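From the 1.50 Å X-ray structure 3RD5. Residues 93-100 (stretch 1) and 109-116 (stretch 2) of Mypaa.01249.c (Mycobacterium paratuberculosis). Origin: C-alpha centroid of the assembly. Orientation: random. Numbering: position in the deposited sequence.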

# COMPACT_ATOMS: atom_id res chain seq x y z
N ASN A 93 0.11 -0.23 3.17
CA ASN A 93 -1.10 -0.89 3.67
C ASN A 93 -2.20 0.00 4.16
O ASN A 93 -3.39 -0.36 4.06
CB ASN A 93 -0.68 -1.90 4.79
CG ASN A 93 -1.81 -2.32 5.68
OD1 ASN A 93 -2.49 -3.34 5.41
ND2 ASN A 93 -2.05 -1.58 6.75
N ALA A 94 -1.86 1.16 4.73
CA ALA A 94 -2.85 2.02 5.35
C ALA A 94 -3.89 2.46 4.34
O ALA A 94 -3.57 2.81 3.22
CB ALA A 94 -2.19 3.29 5.93
N GLY A 95 -5.14 2.53 4.75
CA GLY A 95 -6.17 3.07 3.88
C GLY A 95 -7.36 3.54 4.67
O GLY A 95 -7.61 3.10 5.81
N ILE A 96 -8.09 4.45 4.06
CA ILE A 96 -9.43 4.80 4.49
C ILE A 96 -10.40 4.45 3.36
O ILE A 96 -10.03 4.44 2.19
CB ILE A 96 -9.54 6.29 4.93
CG1 ILE A 96 -9.18 7.23 3.81
CG2 ILE A 96 -8.65 6.54 6.18
CD1 ILE A 96 -9.44 8.74 4.17
N MET A 97 -11.66 4.23 3.69
CA MET A 97 -12.60 3.61 2.78
C MET A 97 -14.02 4.18 2.89
O MET A 97 -14.69 4.02 3.92
CB MET A 97 -12.65 2.06 2.99
CG MET A 97 -13.55 1.36 2.01
SD MET A 97 -13.46 -0.47 2.13
CE MET A 97 -14.33 -0.77 3.68
N ALA A 98 -14.48 4.77 1.79
CA ALA A 98 -15.89 5.20 1.62
C ALA A 98 -16.36 6.13 2.72
O ALA A 98 -17.43 6.01 3.29
CB ALA A 98 -16.78 3.98 1.49
N VAL A 99 -15.53 7.12 2.99
CA VAL A 99 -15.75 8.18 3.99
C VAL A 99 -16.38 9.42 3.30
O VAL A 99 -16.39 9.52 2.07
CB VAL A 99 -14.42 8.58 4.66
CG1 VAL A 99 -13.87 7.39 5.50
CG2 VAL A 99 -13.39 9.07 3.66
N PRO A 100 -16.95 10.35 4.09
CA PRO A 100 -17.43 11.61 3.53
C PRO A 100 -16.35 12.43 2.87
O PRO A 100 -15.15 12.22 3.08
CB PRO A 100 -18.04 12.34 4.73
CG PRO A 100 -18.36 11.22 5.71
CD PRO A 100 -17.24 10.25 5.52
N GLU A 109 -8.38 15.40 -1.92
CA GLU A 109 -9.53 14.61 -1.45
C GLU A 109 -8.96 13.49 -0.58
O GLU A 109 -7.90 12.91 -0.88
CB GLU A 109 -10.36 14.11 -2.63
CG GLU A 109 -11.57 13.27 -2.28
CD GLU A 109 -11.24 11.79 -2.00
OE1 GLU A 109 -10.39 11.24 -2.74
OE2 GLU A 109 -11.81 11.19 -1.05
N SER A 110 -9.62 13.19 0.53
CA SER A 110 -8.93 12.37 1.55
C SER A 110 -8.59 10.94 1.14
O SER A 110 -7.56 10.42 1.56
CB SER A 110 -9.65 12.42 2.91
OG SER A 110 -10.86 11.67 2.90
N GLN A 111 -9.43 10.32 0.32
CA GLN A 111 -9.16 8.93 -0.07
C GLN A 111 -7.99 8.89 -1.05
O GLN A 111 -7.06 8.11 -0.87
CB GLN A 111 -10.41 8.22 -0.57
CG GLN A 111 -11.51 8.18 0.48
CD GLN A 111 -12.65 7.29 0.11
OE1 GLN A 111 -12.51 6.05 0.06
NE2 GLN A 111 -13.82 7.89 -0.15
N ILE A 112 -8.05 9.64 -2.14
CA ILE A 112 -6.90 9.66 -3.06
C ILE A 112 -5.66 10.17 -2.34
O ILE A 112 -4.54 9.68 -2.58
CB ILE A 112 -7.21 10.42 -4.37
CG1 ILE A 112 -6.18 10.16 -5.45
CG2 ILE A 112 -7.31 11.94 -4.14
CD1 ILE A 112 -6.25 8.76 -6.07
N GLY A 113 -5.84 11.14 -1.45
CA GLY A 113 -4.71 11.74 -0.74
C GLY A 113 -4.02 10.77 0.20
O GLY A 113 -2.77 10.74 0.28
N THR A 114 -4.78 10.02 0.95
CA THR A 114 -4.25 9.06 1.93
C THR A 114 -3.74 7.81 1.23
O THR A 114 -2.61 7.36 1.41
CB THR A 114 -5.33 8.63 2.94
OG1 THR A 114 -5.85 9.79 3.62
CG2 THR A 114 -4.77 7.63 3.98
N ASN A 115 -4.60 7.20 0.40
CA ASN A 115 -4.38 5.84 -0.07
C ASN A 115 -3.36 5.81 -1.19
O ASN A 115 -2.59 4.86 -1.31
CB ASN A 115 -5.70 5.28 -0.58
CG ASN A 115 -6.77 5.13 0.49
OD1 ASN A 115 -6.50 5.29 1.69
ND2 ASN A 115 -8.01 4.82 0.06
N HIS A 116 -3.37 6.85 -2.04
CA HIS A 116 -2.44 6.93 -3.15
C HIS A 116 -1.34 7.99 -2.96
O HIS A 116 -0.15 7.68 -2.97
CB HIS A 116 -3.18 7.15 -4.49
CG HIS A 116 -2.28 7.44 -5.63
ND1 HIS A 116 -1.37 6.53 -6.12
CD2 HIS A 116 -2.13 8.56 -6.37
CE1 HIS A 116 -0.68 7.08 -7.10
NE2 HIS A 116 -1.12 8.33 -7.28
O HOH W 1 -12.83 12.44 1.25

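Three direct hydrogen bonds join the extended, irregular segment to the helix, and each pairs a backbone group of the segment with an amide side chain of the helix. Asn115 supplies two of them: Ile96 N donates to Asn115 OD1 (3.0 Å), and Asn115 ND2 donates to Ile96 O (3.0 Å, nearly linear at 172°). A carboxamide carries an acceptor and a donor side by side, so it can answer both the NH and the CO of one residue, much as a neighbouring strand would. One turn earlier, Gln111 OE1 accepts from Ala98 N (2.9 Å); the longer side chain carries its amide to a backbone NH two residues further along. Gly95 passes close to the same asparagine, its CA 3.1 Å from Asn115 OD1.

Van der Waals packing, partly against hydroxyl oxygens, lies beside these bonds. Ile96 has the largest covered area, and although its CA-to-CB bond points sideways, its end reaches the helix: CD1 lies 3.5 Å from Ser110 OG and 3.8 Å from Thr114 OG1, while CG1 is 4.2 Å from Gln111 CG. Val99 points toward the helix and sets CG2 3.8 Å from Gln111 CG, so the glutamine's methylene packs against aliphatic groups while its amide bonds to backbone.

The helix start is held by Glu109, the N-cap residue. Its carboxylate accepts from Gln111 N through OE2 and from Ile112 N through OE1, both at 2.9 Å, satisfying amides that lack a preceding turn to bond to. Thr114 OG1 donates to Ser110 O (2.8 Å), turning its hydroxyl back onto the helix backbone.

Water 1 extends the contact at this end. It lies 3.0 Å from Pro100 O, 2.8 Å from Glu109 OE2 and 2.7 Å from Ser110 OG, within hydrogen-bonding distance and angle of all three, so it can link the two stretches, though it has more acceptors in reach than protons to give.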